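Local structure of cycloalternan-forming enzyme (Listeria monocytogenes serovar 1/2a, 5F7U) at residues 645-658 and 690-702. The protein is a multidomain glycoside hydrolase family 31 protein, built around a TIM barrel with a carbohydrate-binding module of family 6. The protein carries 1 engineered substitution. Sequence-based numbering, arbitrary orientation.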
loop_
_atom_site.group_PDB
_atom_site.type_symbol
_atom_site.label_atom_id
_atom_site.label_comp_id
_atom_site.label_asym_id
_atom_site.label_seq_id
_atom_site.Cartn_x
_atom_site.Cartn_y
_atom_site.Cartn_z
ATOM N N TYR A 645 -9.947 9.320 16.860
ATOM C CA TYR A 645 -9.205 10.382 16.201
ATOM C C TYR A 645 -7.712 10.303 16.591
ATOM O O TYR A 645 -6.845 10.413 15.724
ATOM C CB TYR A 645 -9.803 11.754 16.506
ATOM C CG TYR A 645 -9.219 12.828 15.611
ATOM C CD1 TYR A 645 -9.752 13.056 14.339
ATOM C CD2 TYR A 645 -8.109 13.590 16.025
ATOM C CE1 TYR A 645 -9.219 14.018 13.509
ATOM C CE2 TYR A 645 -7.564 14.553 15.188
ATOM C CZ TYR A 645 -8.122 14.753 13.933
ATOM O OH TYR A 645 -7.602 15.711 13.092
ATOM N N LYS A 646 -7.439 10.096 17.879
ATOM C CA LYS A 646 -6.062 10.040 18.392
ATOM C C LYS A 646 -5.314 8.807 17.882
ATOM O O LYS A 646 -4.137 8.896 17.486
ATOM C CB LYS A 646 -6.055 10.079 19.935
ATOM C CG LYS A 646 -6.351 11.453 20.505
ATOM C CD LYS A 646 -6.226 11.394 22.019
ATOM C CE LYS A 646 -6.284 12.778 22.662
ATOM N NZ LYS A 646 -6.074 12.581 24.130
ATOM N N ARG A 647 -6.000 7.660 17.859
ATOM C CA ARG A 647 -5.394 6.410 17.367
ATOM C C ARG A 647 -5.066 6.491 15.890
ATOM O O ARG A 647 -3.984 6.064 15.465
ATOM C CB ARG A 647 -6.298 5.198 17.651
ATOM C CG ARG A 647 -6.514 4.884 19.127
ATOM C CD ARG A 647 -5.186 4.624 19.841
ATOM N NE ARG A 647 -5.334 3.965 21.135
ATOM C CZ ARG A 647 -4.350 3.831 22.013
ATOM N NH1 ARG A 647 -3.121 4.266 21.712
ATOM N NH2 ARG A 647 -4.588 3.228 23.165
ATOM N N ALA A 648 -5.994 7.058 15.120
ATOM C CA ALA A 648 -5.844 7.228 13.686
ATOM C C ALA A 648 -4.734 8.236 13.370
ATOM O O ALA A 648 -3.927 7.987 12.474
ATOM C CB ALA A 648 -7.159 7.677 13.079
ATOM N N THR A 649 -4.696 9.340 14.115
ATOM C CA THR A 649 -3.651 10.358 13.969
ATOM C C THR A 649 -2.264 9.734 14.077
ATOM O O THR A 649 -1.413 9.979 13.220
ATOM C CB THR A 649 -3.793 11.446 15.043
ATOM O OG1 THR A 649 -4.979 12.197 14.804
ATOM C CG2 THR A 649 -2.579 12.380 15.082
ATOM N N ALA A 650 -2.049 8.931 15.117
ATOM C CA ALA A 650 -0.739 8.345 15.388
ATOM C C ALA A 650 -0.318 7.427 14.235
ATOM O O ALA A 650 0.821 7.499 13.749
ATOM C CB ALA A 650 -0.780 7.562 16.688
ATOM N N MET A 651 -1.235 6.560 13.811
ATOM C CA MET A 651 -0.930 5.655 12.702
ATOM C C MET A 651 -0.672 6.470 11.416
ATOM O O MET A 651 0.292 6.199 10.711
ATOM C CB MET A 651 -2.022 4.602 12.519
ATOM C CG MET A 651 -1.780 3.642 11.346
ATOM S SD MET A 651 -2.425 4.323 9.799
ATOM C CE MET A 651 -1.685 3.218 8.608
ATOM N N ALA A 652 -1.516 7.470 11.150
ATOM C CA ALA A 652 -1.429 8.247 9.907
ATOM C C ALA A 652 -0.101 8.977 9.785
ATOM O O ALA A 652 0.480 9.066 8.682
ATOM C CB ALA A 652 -2.588 9.240 9.803
ATOM N N ALA A 653 0.394 9.484 10.917
ATOM C CA ALA A 653 1.675 10.192 10.948
ATOM C C ALA A 653 2.832 9.228 10.654
ATOM O O ALA A 653 3.896 9.665 10.217
ATOM C CB ALA A 653 1.867 10.871 12.300
ATOM N N PHE A 654 2.593 7.927 10.849
ATOM C CA PHE A 654 3.570 6.863 10.538
ATOM C C PHE A 654 3.121 5.998 9.359
ATOM O O PHE A 654 3.358 4.771 9.351
ATOM C CB PHE A 654 3.861 5.990 11.787
ATOM C CG PHE A 654 4.794 6.638 12.769
ATOM C CD1 PHE A 654 4.323 7.594 13.669
ATOM C CD2 PHE A 654 6.178 6.337 12.761
ATOM C CE1 PHE A 654 5.184 8.219 14.578
ATOM C CE2 PHE A 654 7.040 6.949 13.673
ATOM C CZ PHE A 654 6.542 7.896 14.580
ATOM N N ALA A 655 2.439 6.628 8.390
ATOM C CA ALA A 655 2.047 5.927 7.166
ATOM C C ALA A 655 2.625 6.669 5.959
ATOM O O ALA A 655 3.185 7.764 6.131
ATOM C CB ALA A 655 0.526 5.782 7.087
ATOM N N PRO A 656 2.583 6.059 4.746
ATOM C CA PRO A 656 3.302 6.691 3.623
ATOM C C PRO A 656 2.818 8.115 3.317
ATOM O O PRO A 656 3.649 9.005 3.145
ATOM C CB PRO A 656 3.010 5.744 2.446
ATOM C CG PRO A 656 2.813 4.406 3.109
ATOM C CD PRO A 656 2.030 4.740 4.360
ATOM N N ILE A 657 1.501 8.322 3.310
ATOM C CA ILE A 657 0.897 9.636 3.036
ATOM C C ILE A 657 -0.122 9.938 4.135
ATOM O O ILE A 657 -1.012 9.117 4.414
ATOM C CB ILE A 657 0.190 9.690 1.648
ATOM C CG1 ILE A 657 1.113 9.275 0.475
ATOM C CG2 ILE A 657 -0.483 11.052 1.409
ATOM C CD1 ILE A 657 2.279 10.222 0.180
ATOM N N MET A 658 0.009 11.108 4.747
ATOM C CA MET A 658 -0.843 11.535 5.865
ATOM C C MET A 658 -1.840 12.578 5.359
ATOM O O MET A 658 -1.434 13.602 4.791
ATOM C CB MET A 658 0.019 12.142 6.982
ATOM C CG MET A 658 -0.754 12.431 8.263
ATOM S SD MET A 658 0.265 13.330 9.442
ATOM C CE MET A 658 -0.868 13.262 10.828
ATOM N N THR A 690 -1.890 16.090 21.126
ATOM C CA THR A 690 -1.610 14.747 20.615
ATOM C C THR A 690 -1.395 14.770 19.099
ATOM O O THR A 690 -0.424 14.182 18.591
ATOM C CB THR A 690 -2.704 13.748 21.051
ATOM O OG1 THR A 690 -2.717 13.715 22.482
ATOM C CG2 THR A 690 -2.409 12.353 20.523
ATOM N N PHE A 691 -2.267 15.478 18.382
ATOM C CA PHE A 691 -2.087 15.655 16.934
ATOM C C PHE A 691 -0.740 16.326 16.613
ATOM O O PHE A 691 -0.009 15.871 15.742
ATOM C CB PHE A 691 -3.238 16.450 16.303
ATOM C CG PHE A 691 -3.235 16.428 14.801
ATOM C CD1 PHE A 691 -2.463 17.338 14.069
ATOM C CD2 PHE A 691 -4.022 15.505 14.109
ATOM C CE1 PHE A 691 -2.462 17.312 12.674
ATOM C CE2 PHE A 691 -4.025 15.466 12.722
ATOM C CZ PHE A 691 -3.252 16.384 11.994
ATOM N N GLN A 692 -0.445 17.425 17.304
ATOM C CA GLN A 692 0.830 18.129 17.139
ATOM C C GLN A 692 2.018 17.212 17.391
ATOM O O GLN A 692 2.970 17.207 16.602
ATOM C CB GLN A 692 0.891 19.334 18.078
ATOM C CG GLN A 692 -0.030 20.475 17.670
ATOM C CD GLN A 692 -0.146 21.531 18.749
ATOM O OE1 GLN A 692 0.163 21.280 19.910
ATOM N NE2 GLN A 692 -0.593 22.738 18.371
ATOM N N LYS A 693 1.958 16.407 18.453
ATOM C CA LYS A 693 3.061 15.485 18.756
ATOM C C LYS A 693 3.347 14.606 17.545
ATOM O O LYS A 693 4.494 14.479 17.128
ATOM C CB LYS A 693 2.764 14.634 19.985
ATOM C CG LYS A 693 3.846 13.588 20.275
ATOM C CD LYS A 693 3.684 12.893 21.626
ATOM C CE LYS A 693 2.629 11.789 21.579
ATOM N NZ LYS A 693 2.726 10.856 22.748
ATOM N N TYR A 694 2.301 13.994 16.994
ATOM C CA TYR A 694 2.482 13.080 15.866
ATOM C C TYR A 694 2.861 13.774 14.563
ATOM O O TYR A 694 3.752 13.300 13.863
ATOM C CB TYR A 694 1.280 12.130 15.721
ATOM C CG TYR A 694 1.344 11.138 16.832
ATOM C CD1 TYR A 694 2.340 10.160 16.846
ATOM C CD2 TYR A 694 0.494 11.239 17.931
ATOM C CE1 TYR A 694 2.474 9.286 17.915
ATOM C CE2 TYR A 694 0.613 10.360 19.014
ATOM C CZ TYR A 694 1.603 9.394 18.992
ATOM O OH TYR A 694 1.736 8.525 20.059
ATOM N N LEU A 695 2.207 14.891 14.248
ATOM C CA LEU A 695 2.604 15.650 13.067
ATOM C C LEU A 695 4.059 16.142 13.174
ATOM O O LEU A 695 4.821 16.046 12.206
ATOM C CB LEU A 695 1.664 16.823 12.790
ATOM C CG LEU A 695 2.060 17.724 11.605
ATOM C CD1 LEU A 695 2.221 16.946 10.296
ATOM C CD2 LEU A 695 1.079 18.877 11.451
ATOM N N TYR A 696 4.437 16.680 14.337
ATOM C CA TYR A 696 5.824 17.159 14.500
ATOM C C TYR A 696 6.810 16.007 14.424
ATOM O O TYR A 696 7.876 16.143 13.817
ATOM C CB TYR A 696 6.033 17.952 15.796
ATOM C CG TYR A 696 5.108 19.147 16.007
ATOM C CD1 TYR A 696 4.436 19.770 14.936
ATOM C CD2 TYR A 696 4.955 19.689 17.288
ATOM C CE1 TYR A 696 3.590 20.861 15.148
ATOM C CE2 TYR A 696 4.120 20.775 17.514
ATOM C CZ TYR A 696 3.443 21.352 16.444
ATOM O OH TYR A 696 2.623 22.421 16.699
ATOM N N THR A 697 6.450 14.867 15.014
ATOM C CA THR A 697 7.292 13.670 14.887
ATOM C C THR A 697 7.512 13.297 13.418
ATOM O O THR A 697 8.655 13.000 13.007
ATOM C CB THR A 697 6.756 12.469 15.716
ATOM O OG1 THR A 697 6.769 12.841 17.098
ATOM C CG2 THR A 697 7.661 11.257 15.560
ATOM N N ARG A 698 6.428 13.320 12.630
ATOM C CA ARG A 698 6.532 13.013 11.209
ATOM C C ARG A 698 7.475 14.011 10.519
ATOM O O ARG A 698 8.318 13.610 9.709
ATOM C CB ARG A 698 5.145 12.984 10.528
ATOM C CG ARG A 698 5.215 12.598 9.057
ATOM C CD ARG A 698 3.875 12.822 8.362
ATOM N NE ARG A 698 3.902 12.411 6.961
ATOM C CZ ARG A 698 3.828 11.147 6.541
ATOM N NH1 ARG A 698 3.754 10.126 7.396
ATOM N NH2 ARG A 698 3.848 10.896 5.241
ATOM N N MET A 699 7.357 15.291 10.863
ATOM C CA MET A 699 8.261 16.273 10.301
ATOM C C MET A 699 9.709 16.062 10.764
ATOM O O MET A 699 10.638 16.239 9.971
ATOM C CB MET A 699 7.761 17.705 10.504
ATOM C CG MET A 699 6.408 17.969 9.827
ATOM S SD MET A 699 6.271 17.527 8.079
ATOM C CE MET A 699 7.140 18.904 7.329
ATOM N N ASN A 700 9.893 15.625 12.012
ATOM C CA ASN A 700 11.249 15.276 12.508
ATOM C C ASN A 700 11.829 14.098 11.712
ATOM O O ASN A 700 13.029 14.037 11.448
ATOM C CB ASN A 700 11.251 14.880 13.996
ATOM C CG ASN A 700 10.818 15.997 14.938
ATOM O OD1 ASN A 700 10.098 15.726 15.906
ATOM N ND2 ASN A 700 11.257 17.236 14.695
ATOM N N LEU A 701 10.966 13.153 11.354
ATOM C CA LEU A 701 11.379 11.967 10.591
ATOM C C LEU A 701 11.323 12.136 9.081
ATOM O O LEU A 701 11.641 11.203 8.326
ATOM C CB LEU A 701 10.563 10.744 11.040
ATOM C CG LEU A 701 10.791 10.258 12.484
ATOM C CD1 LEU A 701 9.775 9.186 12.813
ATOM C CD2 LEU A 701 12.192 9.675 12.661
ATOM N N LEU A 702 10.933 13.316 8.618
ATOM C CA LEU A 702 10.808 13.522 7.164
ATOM C C LEU A 702 12.068 13.176 6.349
ATOM O O LEU A 702 11.923 12.629 5.251
ATOM C CB LEU A 702 10.230 14.910 6.816
ATOM C CG LEU A 702 9.812 15.155 5.356
ATOM C CD1 LEU A 702 8.761 14.163 4.860
ATOM C CD2 LEU A 702 9.291 16.585 5.219
HETATM O O HOH W 1 2.025 12.686 3.338
#
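Arg698 turns its CG away from its own backbone N (chi1 -177°) and stays extended to NE, carrying its guanidinium to the turn after helix 645-653, while Tyr694, its CG beside the backbone N (chi1 -73°), spreads its ring over Ala650. Arg698 NH1 bonds to Ala655 O at 2.7 Å, in the carbonyl plane, and to Ala653 O at 2.9 Å, from above that carbonyl's plane. Arg698 NH2 reaches Pro656 O at 2.8 Å. All three oxygens lie at the guanidinium edge, and Met658 CB covers one face; Phe365 O takes the NE hydrogen. Arginine suits this buried place because its several N-H groups point outward in one plane.

Helices 645-653 and 690-700 run parallel (5°), their axes approaching to 8.8 Å. Here small residues permit close approach: Ala650 CB sits 3.7 Å from the centroid of the Tyr694 ring, a CH-pi contact, and Ala653 CB lies 3.7 Å from Tyr694 CB. The Thr649 hydroxyl donates to Tyr645 O, while both it and CG2 lie against Phe691 CD2, CG2 at 3.6 Å.

The turn leads into 657-660, the eighth barrel strand. Through its bonds to three buried carbonyls, one arginine, probably cationic, ties this helix-to-strand link to helix 687-700.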